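Long-range contact in TraI domain-containing protein (Salmonella typhi, PDB 2IPQ), which is of unknown function, although this C-terminal domain resembles that of TraI-type relaxases and helicases, suggesting a part in conjugative DNA transfer: residues W91-G101 with D126-I134. Numbering follows the deposited sequence. Where two conformers were deposited one is given.
Sequences WQCCLYEEPGG and DDSLFLKVI
The carbonyl oxygen of F130 accepts a nearly straight hydrogen bond from Y96 N, with O and N 2.8 Å apart and Y96 N lying 28° off the carbonyl plane. The same oxygen lies at the edge of the Y96 ring, 3.5 Å from Y96 CD1, while the backbone carbon of G101 sits over the centre of one ring face. From here the strands 91-96 and 131-133 pair antiparallel: C94 N donates to K132 O and K132 N returns a bond to C94 O, and I134 N reaches Q92 O. A water completes the Q92-I134 pair, accepting from Q92 N and donating to I134 O.

The face carrying C93, L95, L131 and V133 turns to strands 33-36 and 39-43, where H34, T36 and F41 meet it. L131 CD1 presses tightly on C93 CB (3.5 Å), and C93 SG touches V133 CG2 at 3.8 Å. On the other face C94 SG meets I134 CD1, and the bent K132 chain passes Y96 until NZ and the Y96 hydroxyl are linked through a second water, closely at NZ (2.6 Å), where the water accepts, and weakly at the tyrosine.

Beyond the strands, the F130 ring turns its edge to E97 O, with CE2 3.4 Å away, and P99 CG lies alongside. F130 CG stands anti to its own carbonyl carbon (chi1 -63°), which lays the ring against the backbone of E97 to P99. G100 N donates to L129 O (3.2 Å), tying the loop after strand 91-96 to the residues leading into strand 131-133, and S128 OG accepts from F130 N in an ST turn. Backbone bonds thus add the C-terminal strand as the edge of the five-stranded antiparallel sheet, apolar toward the domain interior, with one water bridging backbones at the chain end and another linking K132 and, weakly, Y96.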
# COMPACT_ATOMS: atom_id res chain seq x y z
N TRP A 91 9.90 -3.17 -1.27
CA TRP A 91 10.76 -2.45 -0.35
C TRP A 91 10.49 -2.86 1.10
O TRP A 91 9.34 -3.16 1.50
CB TRP A 91 10.55 -0.93 -0.51
CG TRP A 91 11.30 -0.32 -1.67
CD1 TRP A 91 12.47 0.40 -1.60
CD2 TRP A 91 10.92 -0.36 -3.06
NE1 TRP A 91 12.85 0.80 -2.87
CE2 TRP A 91 11.92 0.35 -3.78
CE3 TRP A 91 9.85 -0.93 -3.76
CZ2 TRP A 91 11.88 0.50 -5.17
CZ3 TRP A 91 9.82 -0.78 -5.14
CH2 TRP A 91 10.82 -0.07 -5.83
N GLN A 92 11.55 -2.89 1.91
CA GLN A 92 11.37 -3.03 3.35
C GLN A 92 11.22 -1.70 4.03
O GLN A 92 11.81 -0.69 3.62
CB GLN A 92 12.54 -3.76 3.97
CG GLN A 92 12.53 -5.21 3.67
CD GLN A 92 13.92 -5.73 3.50
OE1 GLN A 92 14.69 -5.78 4.47
NE2 GLN A 92 14.27 -6.09 2.26
N CYS A 93 10.45 -1.71 5.11
CA CYS A 93 10.20 -0.51 5.88
C CYS A 93 10.20 -0.92 7.33
O CYS A 93 9.91 -2.08 7.64
CB CYS A 93 8.83 0.06 5.53
SG CYS A 93 8.71 0.60 3.80
N CYS A 94 10.53 0.02 8.20
CA CYS A 94 10.35 -0.15 9.61
C CYS A 94 9.10 0.63 9.98
O CYS A 94 9.01 1.83 9.69
CB CYS A 94 11.54 0.46 10.39
SG CYS A 94 13.10 -0.33 10.04
N LEU A 95 8.15 -0.02 10.63
CA LEU A 95 7.03 0.74 11.17
C LEU A 95 7.17 0.95 12.65
O LEU A 95 7.11 -0.02 13.41
CB LEU A 95 5.71 0.04 10.85
CG LEU A 95 4.44 0.65 11.45
CD1 LEU A 95 4.04 1.91 10.68
CD2 LEU A 95 3.33 -0.38 11.44
N TYR A 96 7.34 2.20 13.07
CA TYR A 96 7.49 2.54 14.50
C TYR A 96 6.15 2.83 15.16
O TYR A 96 5.22 3.23 14.49
CB TYR A 96 8.41 3.74 14.68
CG TYR A 96 9.82 3.46 14.28
CD1 TYR A 96 10.22 3.59 12.96
CD2 TYR A 96 10.76 3.06 15.22
CE1 TYR A 96 11.53 3.33 12.58
CE2 TYR A 96 12.07 2.79 14.85
CZ TYR A 96 12.44 2.93 13.52
OH TYR A 96 13.73 2.68 13.12
N GLU A 97 6.07 2.63 16.48
CA GLU A 97 4.92 3.07 17.28
C GLU A 97 4.93 4.57 17.66
O GLU A 97 3.88 5.15 17.96
CB GLU A 97 4.86 2.27 18.59
CG GLU A 97 6.22 2.18 19.25
CD GLU A 97 6.21 1.72 20.72
OE1 GLU A 97 5.20 1.10 21.18
OE2 GLU A 97 7.23 1.99 21.40
N GLU A 98 6.12 5.17 17.67
CA GLU A 98 6.31 6.56 18.14
C GLU A 98 6.64 7.41 16.91
O GLU A 98 7.35 6.95 16.03
CB GLU A 98 7.45 6.65 19.17
CG GLU A 98 7.36 5.60 20.27
CD GLU A 98 8.48 5.70 21.34
OE1 GLU A 98 9.00 6.81 21.66
OE2 GLU A 98 8.85 4.63 21.89
N PRO A 99 6.11 8.64 16.84
CA PRO A 99 6.41 9.42 15.65
C PRO A 99 7.84 9.94 15.73
O PRO A 99 8.33 10.21 16.83
CB PRO A 99 5.40 10.58 15.71
CG PRO A 99 4.51 10.30 16.90
CD PRO A 99 5.29 9.39 17.79
N GLY A 100 8.50 10.08 14.59
CA GLY A 100 9.91 10.45 14.59
C GLY A 100 10.81 9.23 14.67
O GLY A 100 11.97 9.32 15.11
N GLY A 101 10.27 8.09 14.26
CA GLY A 101 11.06 6.88 14.05
C GLY A 101 11.84 6.41 15.26
O GLY A 101 13.07 6.31 15.22
N ASP A 126 -0.53 14.28 4.50
CA ASP A 126 0.90 14.42 4.75
C ASP A 126 1.56 13.05 4.77
O ASP A 126 0.87 12.03 4.73
CB ASP A 126 1.12 15.14 6.06
CG ASP A 126 0.65 16.55 6.01
OD1 ASP A 126 1.04 17.27 5.07
OD2 ASP A 126 -0.11 16.94 6.92
N ASP A 127 2.89 13.02 4.81
CA ASP A 127 3.63 11.74 4.88
C ASP A 127 3.40 11.05 6.22
O ASP A 127 2.96 11.68 7.16
CB ASP A 127 5.12 12.00 4.69
CG ASP A 127 5.50 12.23 3.23
OD1 ASP A 127 4.64 12.03 2.31
OD2 ASP A 127 6.67 12.61 3.01
N SER A 128 3.70 9.76 6.29
CA SER A 128 3.52 9.01 7.54
C SER A 128 4.53 9.48 8.58
O SER A 128 5.67 9.82 8.24
CB SER A 128 3.74 7.51 7.32
OG SER A 128 3.48 6.82 8.52
N LEU A 129 4.11 9.50 9.84
CA LEU A 129 5.04 9.84 10.93
C LEU A 129 5.78 8.60 11.47
O LEU A 129 6.72 8.71 12.26
CB LEU A 129 4.29 10.54 12.05
CG LEU A 129 3.76 11.96 11.81
CD1 LEU A 129 2.97 12.37 13.06
CD2 LEU A 129 4.91 12.95 11.58
N PHE A 130 5.33 7.44 11.01
CA PHE A 130 5.62 6.15 11.65
C PHE A 130 6.51 5.22 10.79
O PHE A 130 7.25 4.37 11.32
CB PHE A 130 4.29 5.46 11.97
CG PHE A 130 3.44 6.24 12.97
CD1 PHE A 130 2.37 7.00 12.54
CD2 PHE A 130 3.74 6.21 14.31
CE1 PHE A 130 1.60 7.71 13.45
CE2 PHE A 130 2.97 6.92 15.22
CZ PHE A 130 1.90 7.67 14.80
N LEU A 131 6.46 5.40 9.48
CA LEU A 131 7.13 4.49 8.56
C LEU A 131 8.43 5.08 8.07
O LEU A 131 8.48 6.24 7.65
CB LEU A 131 6.24 4.24 7.37
CG LEU A 131 6.73 3.20 6.39
CD1 LEU A 131 6.14 1.85 6.82
CD2 LEU A 131 6.23 3.61 5.04
N LYS A 132 9.48 4.28 8.09
CA LYS A 132 10.76 4.61 7.48
C LYS A 132 11.04 3.55 6.40
O LYS A 132 11.05 2.36 6.69
CB LYS A 132 11.84 4.54 8.58
CG LYS A 132 13.20 5.12 8.21
CD LYS A 132 14.32 4.18 8.60
CE LYS A 132 14.90 4.47 9.98
NZ LYS A 132 16.07 3.56 10.26
N VAL A 133 11.27 3.99 5.16
CA VAL A 133 11.62 3.09 4.07
C VAL A 133 13.12 2.85 4.13
O VAL A 133 13.89 3.78 4.33
CB VAL A 133 11.25 3.73 2.69
CG1 VAL A 133 11.63 2.79 1.48
CG2 VAL A 133 9.76 4.08 2.67
N ILE A 134 13.54 1.61 3.97
CA ILE A 134 14.98 1.36 3.83
C ILE A 134 15.49 1.56 2.40
O ILE A 134 15.02 0.90 1.47
CB ILE A 134 15.40 -0.03 4.34
CG1 ILE A 134 14.63 -0.39 5.62
CG2 ILE A 134 16.91 -0.06 4.58
CD1 ILE A 134 14.96 0.46 6.77
O HOH W 1 14.24 -1.74 0.93
O HOH W 2 16.63 1.54 11.79